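PDB 5EPA: SnoK, which acts as a non-heme iron, 2-oxoglutarate-dependent carbocyclase in nogalamycin biosynthesis. Local coordinates for residues Ala52-Cys57 with Val232-Gly237; Glu58-Lys63 with Ser117-Lys122; His79-Ala82 with Gln86-Pro89. All coordinates share one frame; numbering follows the deposited sequence.

Contacts 1 and 2 use successive parts of one helix, 47-64, laid over one face of the major antiparallel sheet, on the neighbouring strands 233-242 and 112-122; their centres lie about 7 Å apart. Both are buried, but sulfur atoms and an imidazole dominate contact 1, whereas branched aliphatic groups make up contact 2. In each, the other strand face reaches 2-oxoglutarate. Contact 3, whose centre is about 6 Å from that of contact 2, uses strand 76-81, the next strand of the sheet, and the loop leaving it. Only partly buried and away from the annotated sites, it relies on an ammonium-to-carbonyl hydrogen bond.

Contact 1. Residues Ala52-Cys57 with Val232-Gly237. With AKG (2-oxoglutaric acid), chain H.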
loop_
_atom_site.group_PDB
_atom_site.type_symbol
_atom_site.label_atom_id
_atom_site.label_comp_id
_atom_site.label_asym_id
_atom_site.label_seq_id
_atom_site.Cartn_x
_atom_site.Cartn_y
_atom_site.Cartn_z
ATOM N N ALA A 52 6.619 14.712 -11.983
ATOM C CA ALA A 52 6.515 13.847 -13.177
ATOM C C ALA A 52 5.618 12.634 -12.908
ATOM O O ALA A 52 4.772 12.299 -13.714
ATOM C CB ALA A 52 7.885 13.379 -13.638
ATOM N N PHE A 53 5.759 12.023 -11.736
ATOM C CA PHE A 53 4.946 10.855 -11.415
ATOM C C PHE A 53 3.506 11.256 -11.167
ATOM O O PHE A 53 2.582 10.552 -11.588
ATOM C CB PHE A 53 5.515 10.062 -10.236
ATOM C CG PHE A 53 6.738 9.294 -10.576
ATOM C CD1 PHE A 53 6.768 8.485 -11.687
ATOM C CD2 PHE A 53 7.868 9.389 -9.813
ATOM C CE1 PHE A 53 7.933 7.806 -12.056
ATOM C CE2 PHE A 53 9.034 8.696 -10.162
ATOM C CZ PHE A 53 9.061 7.909 -11.290
ATOM N N ARG A 54 3.290 12.383 -10.498
ATOM C CA ARG A 54 1.916 12.847 -10.298
ATOM C C ARG A 54 1.219 13.120 -11.649
ATOM O O ARG A 54 0.061 12.783 -11.829
ATOM C CB ARG A 54 1.871 14.099 -9.455
ATOM C CG ARG A 54 0.466 14.584 -9.231
ATOM C CD ARG A 54 0.432 15.760 -8.273
ATOM N NE ARG A 54 -0.958 16.210 -8.097
ATOM C CZ ARG A 54 -1.318 17.237 -7.331
ATOM N NH1 ARG A 54 -0.393 17.924 -6.639
ATOM N NH2 ARG A 54 -2.595 17.572 -7.228
ATOM N N ALA A 55 1.930 13.744 -12.573
ATOM C CA ALA A 55 1.368 14.045 -13.884
ATOM C C ALA A 55 0.981 12.777 -14.648
ATOM O O ALA A 55 -0.052 12.724 -15.299
ATOM C CB ALA A 55 2.340 14.893 -14.731
ATOM N N ALA A 56 1.841 11.780 -14.581
ATOM C CA ALA A 56 1.574 10.469 -15.218
ATOM C C ALA A 56 0.363 9.791 -14.612
ATOM O O ALA A 56 -0.483 9.284 -15.321
ATOM C CB ALA A 56 2.777 9.576 -15.085
ATOM N N CYS A 57 0.249 9.848 -13.295
ATOM C CA CYS A 57 -0.948 9.346 -12.634
ATOM C C CYS A 57 -2.197 10.101 -13.047
ATOM O O CYS A 57 -3.253 9.501 -13.196
ATOM C CB CYS A 57 -0.788 9.377 -11.104
ATOM S SG CYS A 57 0.443 8.186 -10.517
ATOM N N VAL A 232 -6.774 18.085 -2.711
ATOM C CA VAL A 232 -6.743 16.701 -3.054
ATOM C C VAL A 232 -5.549 16.013 -2.378
ATOM O O VAL A 232 -4.463 16.559 -2.311
ATOM C CB VAL A 232 -6.621 16.517 -4.607
ATOM C CG1 VAL A 232 -6.477 15.036 -4.920
ATOM C CG2 VAL A 232 -7.838 17.030 -5.345
ATOM N N ARG A 233 -5.750 14.788 -1.947
ATOM C CA ARG A 233 -4.619 13.922 -1.538
ATOM C C ARG A 233 -4.352 12.870 -2.584
ATOM O O ARG A 233 -5.269 12.162 -2.990
ATOM C CB ARG A 233 -4.942 13.158 -0.254
ATOM C CG ARG A 233 -3.789 12.317 0.202
ATOM C CD ARG A 233 -4.241 11.145 1.051
ATOM N NE ARG A 233 -4.461 9.988 0.223
ATOM C CZ ARG A 233 -4.886 8.799 0.640
ATOM N NH1 ARG A 233 -5.183 8.524 1.922
ATOM N NH2 ARG A 233 -5.040 7.863 -0.277
ATOM N N MET A 234 -3.106 12.707 -2.992
ATOM C CA MET A 234 -2.775 11.595 -3.889
ATOM C C MET A 234 -1.597 10.839 -3.353
ATOM O O MET A 234 -0.523 11.397 -3.177
ATOM C CB MET A 234 -2.468 12.043 -5.322
ATOM C CG MET A 234 -2.137 10.849 -6.219
ATOM S SD MET A 234 -1.579 11.160 -7.930
ATOM C CE MET A 234 -3.004 11.999 -8.596
ATOM N N ALA A 235 -1.796 9.540 -3.147
ATOM C CA ALA A 235 -0.680 8.641 -2.946
ATOM C C ALA A 235 -0.648 7.575 -4.048
ATOM O O ALA A 235 -1.623 7.387 -4.788
ATOM C CB ALA A 235 -0.766 7.982 -1.580
ATOM N N HIS A 236 0.474 6.855 -4.109
ATOM C CA HIS A 236 0.611 5.701 -4.968
ATOM C C HIS A 236 1.057 4.535 -4.117
ATOM O O HIS A 236 2.127 4.564 -3.530
ATOM C CB HIS A 236 1.628 5.941 -6.086
ATOM C CG HIS A 236 1.430 5.056 -7.277
ATOM N ND1 HIS A 236 0.656 5.424 -8.347
ATOM C CD2 HIS A 236 1.819 3.787 -7.518
ATOM C CE1 HIS A 236 0.596 4.435 -9.218
ATOM N NE2 HIS A 236 1.307 3.430 -8.743
ATOM N N GLY A 237 0.232 3.496 -4.051
ATOM C CA GLY A 237 0.522 2.351 -3.220
ATOM C C GLY A 237 1.110 1.258 -4.077
ATOM O O GLY A 237 0.505 0.848 -5.044
HETATM C C1 AKG H . -2.741 0.671 1.587
HETATM O O1 AKG H . -1.832 1.274 0.964
HETATM O O2 AKG H . -2.738 -0.545 1.916
HETATM C C2 AKG H . -3.954 1.391 1.967
HETATM O O5 AKG H . -4.766 0.712 2.576
HETATM C C3 AKG H . -4.144 2.846 1.621
HETATM C C4 AKG H . -5.533 3.436 1.881
HETATM C C5 AKG H . -5.548 4.939 1.543
HETATM O O3 AKG H . -4.711 5.452 0.732
HETATM O O4 AKG H . -6.390 5.676 2.063
#
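Cys57 is the hub between helix 52-57 and strand 233-237, because its two side-chain atoms serve different partners. CB lies 3.7 Å from SD of Met234, an apolar contact, while SG stands 3.5 Å from ND1 of His236. The sulfur sits 4.5 Å from the centroid of the imidazole ring and 66° off its normal, so the approach is oblique. With SG beside the backbone N of Cys57 (chi1 -68°), the thiol projects from the helix toward the histidine. Arg54, one turn earlier, brings its CG to 4.2 Å from SD of Met234. The methionine reaches the helix because its CG and SD extend straight out from the strand before the chain bends at the last torsion.

Further out, NE2 of His236 is hydrogen-bonded to the hydroxyl OG of Ser117, which helps fix the ring, and NE of Arg54 forms a salt bridge with Glu58 on its own helix. On the far face of the strand, Arg233 points away from the helix and takes the distal carboxylate of 2-oxoglutarate at the edge of its guanidinium, with C5 in the plane. Its NH2 donates to O3 of the ligand at 2.6 Å and its NH1 to O4 at 3.1 Å, the latter with an N-H...O angle of 161°; NH2 also makes a weak bond to O4. Gly162 O and Leu120 O also accept from this guanidinium. The strand thus separates two chemistries: sulfur and imidazole packing against the helix, and charge-assisted recognition of the co-substrate in the pocket.

Contact 2. Residues Glu58-Lys63 with Ser117-Lys122. With AKG (2-oxoglutaric acid), chain H.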
loop_
_atom_site.group_PDB
_atom_site.type_symbol
_atom_site.label_atom_id
_atom_site.label_comp_id
_atom_site.label_asym_id
_atom_site.label_seq_id
_atom_site.Cartn_x
_atom_site.Cartn_y
_atom_site.Cartn_z
ATOM N N GLU A 58 -2.097 11.423 -13.220
ATOM C CA GLU A 58 -3.229 12.219 -13.704
ATOM C C GLU A 58 -3.627 11.757 -15.119
ATOM O O GLU A 58 -4.815 11.670 -15.426
ATOM C CB GLU A 58 -2.933 13.732 -13.646
ATOM C CG GLU A 58 -3.068 14.341 -12.231
ATOM C CD GLU A 58 -2.307 15.663 -12.041
ATOM O OE1 GLU A 58 -1.737 16.238 -13.025
ATOM O OE2 GLU A 58 -2.305 16.149 -10.875
ATOM N N GLU A 59 -2.649 11.453 -15.962
ATOM C CA GLU A 59 -2.942 10.943 -17.284
ATOM C C GLU A 59 -3.678 9.598 -17.212
ATOM O O GLU A 59 -4.661 9.386 -17.929
ATOM C CB GLU A 59 -1.676 10.802 -18.132
ATOM C CG GLU A 59 -1.082 12.144 -18.569
ATOM C CD GLU A 59 0.298 12.004 -19.177
ATOM O OE1 GLU A 59 0.456 11.207 -20.121
ATOM O OE2 GLU A 59 1.243 12.656 -18.682
ATOM N N VAL A 60 -3.244 8.717 -16.320
ATOM C CA VAL A 60 -3.928 7.444 -16.153
ATOM C C VAL A 60 -5.401 7.634 -15.675
ATOM O O VAL A 60 -6.326 7.035 -16.208
ATOM C CB VAL A 60 -3.185 6.566 -15.171
ATOM C CG1 VAL A 60 -3.993 5.342 -14.835
ATOM C CG2 VAL A 60 -1.837 6.185 -15.720
ATOM N N LEU A 61 -5.607 8.507 -14.698
ATOM C CA LEU A 61 -6.949 8.788 -14.236
ATOM C C LEU A 61 -7.841 9.260 -15.393
ATOM O O LEU A 61 -8.993 8.894 -15.473
ATOM C CB LEU A 61 -6.940 9.819 -13.102
ATOM C CG LEU A 61 -6.414 9.318 -11.743
ATOM C CD1 LEU A 61 -5.972 10.481 -10.879
ATOM C CD2 LEU A 61 -7.453 8.467 -11.038
ATOM N N GLU A 62 -7.318 10.134 -16.215
ATOM C CA GLU A 62 -8.098 10.695 -17.305
ATOM C C GLU A 62 -8.449 9.613 -18.327
ATOM O O GLU A 62 -9.562 9.529 -18.800
ATOM C CB GLU A 62 -7.364 11.899 -17.938
ATOM C CG GLU A 62 -8.104 12.481 -19.136
ATOM C CD GLU A 62 -7.780 11.941 -20.535
ATOM O OE1 GLU A 62 -7.064 10.917 -20.702
ATOM O OE2 GLU A 62 -8.298 12.550 -21.516
ATOM N N LYS A 63 -7.489 8.766 -18.626
ATOM C CA LYS A 63 -7.618 7.755 -19.674
ATOM C C LYS A 63 -8.445 6.525 -19.260
ATOM O O LYS A 63 -9.311 6.061 -19.987
ATOM C CB LYS A 63 -6.224 7.270 -20.044
ATOM C CG LYS A 63 -6.292 6.256 -21.188
ATOM C CD LYS A 63 -4.940 5.885 -21.791
ATOM C CE LYS A 63 -5.038 4.490 -22.397
ATOM N NZ LYS A 63 -3.908 4.218 -23.297
ATOM N N SER A 117 0.113 -2.049 -8.279
ATOM C CA SER A 117 0.098 -0.734 -7.671
ATOM C C SER A 117 -1.258 -0.102 -7.848
ATOM O O SER A 117 -2.025 -0.501 -8.746
ATOM C CB SER A 117 1.213 0.145 -8.245
ATOM O OG SER A 117 0.873 0.747 -9.477
ATOM N N ASP A 118 -1.526 0.907 -7.038
ATOM C CA ASP A 118 -2.766 1.637 -7.146
ATOM C C ASP A 118 -2.537 3.133 -7.058
ATOM O O ASP A 118 -1.739 3.596 -6.243
ATOM C CB ASP A 118 -3.708 1.292 -6.004
ATOM C CG ASP A 118 -4.267 -0.099 -6.113
ATOM O OD1 ASP A 118 -3.548 -1.054 -5.771
ATOM O OD2 ASP A 118 -5.443 -0.244 -6.515
ATOM N N ILE A 119 -3.276 3.882 -7.860
ATOM C CA ILE A 119 -3.388 5.299 -7.644
ATOM C C ILE A 119 -4.439 5.474 -6.562
ATOM O O ILE A 119 -5.526 4.888 -6.637
ATOM C CB ILE A 119 -3.798 5.996 -8.914
ATOM C CG1 ILE A 119 -2.635 6.028 -9.911
ATOM C CG2 ILE A 119 -4.209 7.427 -8.606
ATOM C CD1 ILE A 119 -3.095 6.289 -11.337
ATOM N N LEU A 120 -4.115 6.245 -5.520
ATOM C CA LEU A 120 -4.988 6.338 -4.311
ATOM C C LEU A 120 -5.295 7.781 -3.945
ATOM O O LEU A 120 -4.479 8.484 -3.329
ATOM C CB LEU A 120 -4.324 5.648 -3.115
ATOM C CG LEU A 120 -4.029 4.155 -3.284
ATOM C CD1 LEU A 120 -2.944 3.779 -2.272
ATOM C CD2 LEU A 120 -5.264 3.288 -3.131
ATOM N N VAL A 121 -6.477 8.226 -4.357
ATOM C CA VAL A 121 -6.851 9.655 -4.302
ATOM C C VAL A 121 -7.952 9.866 -3.296
ATOM O O VAL A 121 -8.909 9.076 -3.251
ATOM C CB VAL A 121 -7.340 10.157 -5.679
ATOM C CG1 VAL A 121 -8.070 11.482 -5.572
ATOM C CG2 VAL A 121 -6.164 10.346 -6.621
ATOM N N LYS A 122 -7.824 10.908 -2.484
ATOM C CA LYS A 122 -8.938 11.343 -1.622
ATOM C C LYS A 122 -9.301 12.796 -1.927
ATOM O O LYS A 122 -8.490 13.668 -1.710
ATOM C CB LYS A 122 -8.621 11.207 -0.114
ATOM C CG LYS A 122 -8.717 9.784 0.453
ATOM C CD LYS A 122 -8.556 9.806 1.978
ATOM C CE LYS A 122 -8.516 8.408 2.616
ATOM N NZ LYS A 122 -9.867 7.892 2.915
HETATM C C1 AKG H . -2.741 0.671 1.587
HETATM O O1 AKG H . -1.832 1.274 0.964
HETATM O O2 AKG H . -2.738 -0.545 1.916
HETATM C C2 AKG H . -3.954 1.391 1.967
HETATM O O5 AKG H . -4.766 0.712 2.576
HETATM C C3 AKG H . -4.144 2.846 1.621
HETATM C C4 AKG H . -5.533 3.436 1.881
HETATM C C5 AKG H . -5.548 4.939 1.543
HETATM O O3 AKG H . -4.711 5.452 0.732
HETATM O O4 AKG H . -6.390 5.676 2.063
#
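Ile119 is the first residue of strand 117-122 to touch helix 58-63, and it uses two branches. Its CD1 lies 3.7 Å from CG1 of Val60, with CB of the same valine at nearly the same range. CG1 of Ile119 stands beside the backbone N (chi1 -73°), which directs the ethyl arm to Val60 and leaves CG2 for Leu61. That methyl group faces the fork of the leucine, 4.2 Å from CD2 and an equal distance from CD1. The two side chains meet at a slant.

Leu120 points from the other strand face into the 2-oxoglutarate pocket, where its CD1 comes within 3.9 Å of O3 of the ligand. Val121 turns back to the helix, and its CG2 lies 4.3 Å from CD1 of Leu61, a looser contact than that of Val60. Lys122 again belongs to the pocket: its CE is 3.5 Å from O4 of the ligand, while its NZ is hydrogen-bonded to Gln77 O and Thr130 OG1. Thr130 itself bonds 2-oxoglutarate, so the lysine probably helps position that hydroxyl.

The segment axes cross at 88° with a closest approach of 10.2 Å, a separation bridged by the aliphatic chains. No hydrogen bond joins these two segments; the contact between them is apolar, dispersive and hydrophobic, while Leu120 and Lys122 on the other face serve the pocket.

Contact 3. Residues His79-Ala82 with Gln86-Pro89; sequences HYVA and QKHP
The loop that follows strand 76-81 runs on past its end, and the side chain of Lys87 reaches back to it. Strand 76-81 belongs to the major antiparallel sheet of this cupin-clan protein, flanked by strands 112-122 and 67-70. O of Ala82, just after Val81, receives a hydrogen bond from NZ of Lys87 at 2.9 Å. The C=O...N angle is 148°, and the nitrogen is tilted 32° from the carbonyl plane. The ammonium therefore approaches from somewhat above that plane.

The lysine can span the gap because it is stretched out: its CG lies beside the backbone N (chi1 -73°), and every later torsion is near anti. CA of Ala82 and CA of Gln86, the closest such pair, are 9.1 Å apart, so the backbones themselves remain well separated. The aliphatic part of the lysine runs past the strand on its way. CE lies 3.6 Å from O of Ala82, and CD lies 4.2 Å from CG1 of Val81, a marginal apolar touch.

Val81 is the buried member of the contact, and its side chain also rests on Val60 and Leu61 of helix 47-64; the lysine therefore passes along the border of that helix-sheet interface. Lys87 additionally touches Glu64 at the end of the same helix. The adjacent His88 ties the loop to the helix through a hydrogen bond between its NE2 and OE1 of Glu59.

Only 93 Å² of surface is buried here, both sides summed, which fits a single side-chain-to-backbone hydrogen bond more than a packed interface. The contact lies at one end of an inner strand of the sheet, where a loop leaves the double-stranded beta-helix (jelly-roll) core characteristic of the PhyH family and its cupin clan.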
loop_
_atom_site.group_PDB
_atom_site.type_symbol
_atom_site.label_atom_id
_atom_site.label_comp_id
_atom_site.label_asym_id
_atom_site.label_seq_id
_atom_site.Cartn_x
_atom_site.Cartn_y
_atom_site.Cartn_z
ATOM N N HIS A 79 -10.719 7.065 -4.214
ATOM C CA HIS A 79 -10.826 6.863 -5.688
ATOM C C HIS A 79 -9.558 6.194 -6.127
ATOM O O HIS A 79 -8.466 6.665 -5.761
ATOM C CB HIS A 79 -10.994 8.149 -6.458
ATOM C CG HIS A 79 -12.385 8.660 -6.459
ATOM N ND1 HIS A 79 -12.687 9.984 -6.243
ATOM C CD2 HIS A 79 -13.570 8.031 -6.628
ATOM C CE1 HIS A 79 -14.001 10.152 -6.275
ATOM N NE2 HIS A 79 -14.558 8.981 -6.530
ATOM N N TYR A 80 -9.667 5.110 -6.898
ATOM C CA TYR A 80 -8.470 4.393 -7.274
ATOM C C TYR A 80 -8.432 3.923 -8.719
ATOM O O TYR A 80 -9.452 3.845 -9.386
ATOM C CB TYR A 80 -8.246 3.199 -6.342
ATOM C CG TYR A 80 -9.214 2.061 -6.541
ATOM C CD1 TYR A 80 -10.402 2.014 -5.866
ATOM C CD2 TYR A 80 -8.886 0.978 -7.358
ATOM C CE1 TYR A 80 -11.286 0.937 -6.015
ATOM C CE2 TYR A 80 -9.766 -0.102 -7.513
ATOM C CZ TYR A 80 -10.968 -0.103 -6.839
ATOM O OH TYR A 80 -11.830 -1.141 -6.986
ATOM N N VAL A 81 -7.218 3.623 -9.175
ATOM C CA VAL A 81 -6.986 2.854 -10.392
ATOM C C VAL A 81 -6.074 1.703 -10.026
ATOM O O VAL A 81 -4.996 1.926 -9.500
ATOM C CB VAL A 81 -6.322 3.660 -11.481
ATOM C CG1 VAL A 81 -6.027 2.769 -12.714
ATOM C CG2 VAL A 81 -7.204 4.814 -11.882
ATOM N N ALA A 82 -6.535 0.471 -10.248
ATOM C CA ALA A 82 -5.770 -0.728 -9.883
ATOM C C ALA A 82 -4.816 -1.133 -11.031
ATOM O O ALA A 82 -4.971 -0.700 -12.157
ATOM C CB ALA A 82 -6.719 -1.860 -9.583
ATOM N N GLN A 86 0.971 -0.529 -14.712
ATOM C CA GLN A 86 0.963 -1.216 -16.024
ATOM C C GLN A 86 0.343 -0.327 -17.051
ATOM O O GLN A 86 0.401 -0.630 -18.237
ATOM C CB GLN A 86 0.138 -2.499 -15.966
ATOM C CG GLN A 86 0.676 -3.577 -15.056
ATOM C CD GLN A 86 -0.271 -4.758 -14.876
ATOM O OE1 GLN A 86 -1.188 -4.978 -15.682
ATOM N NE2 GLN A 86 -0.054 -5.540 -13.818
ATOM N N LYS A 87 -0.288 0.761 -16.620
ATOM C CA LYS A 87 -1.172 1.542 -17.508
ATOM C C LYS A 87 -0.566 2.852 -17.989
ATOM O O LYS A 87 -1.216 3.632 -18.677
ATOM C CB LYS A 87 -2.520 1.757 -16.827
ATOM C CG LYS A 87 -3.313 0.463 -16.818
ATOM C CD LYS A 87 -4.411 0.409 -15.794
ATOM C CE LYS A 87 -4.986 -1.007 -15.748
ATOM N NZ LYS A 87 -6.098 -1.061 -14.756
ATOM N N HIS A 88 0.700 3.072 -17.652
ATOM C CA HIS A 88 1.448 4.184 -18.201
ATOM C C HIS A 88 2.906 3.730 -18.299
ATOM O O HIS A 88 3.450 3.178 -17.354
ATOM C CB HIS A 88 1.314 5.389 -17.290
ATOM C CG HIS A 88 1.720 6.677 -17.938
ATOM N ND1 HIS A 88 3.029 6.970 -18.241
ATOM C CD2 HIS A 88 0.993 7.744 -18.349
ATOM C CE1 HIS A 88 3.094 8.162 -18.809
ATOM N NE2 HIS A 88 1.873 8.655 -18.883
ATOM N N PRO A 89 3.540 3.925 -19.449
ATOM C CA PRO A 89 4.966 3.582 -19.615
ATOM C C PRO A 89 5.894 4.106 -18.488
ATOM O O PRO A 89 6.764 3.380 -18.051
ATOM C CB PRO A 89 5.343 4.250 -20.931
ATOM C CG PRO A 89 4.046 4.433 -21.657
ATOM C CD PRO A 89 2.964 4.572 -20.630
#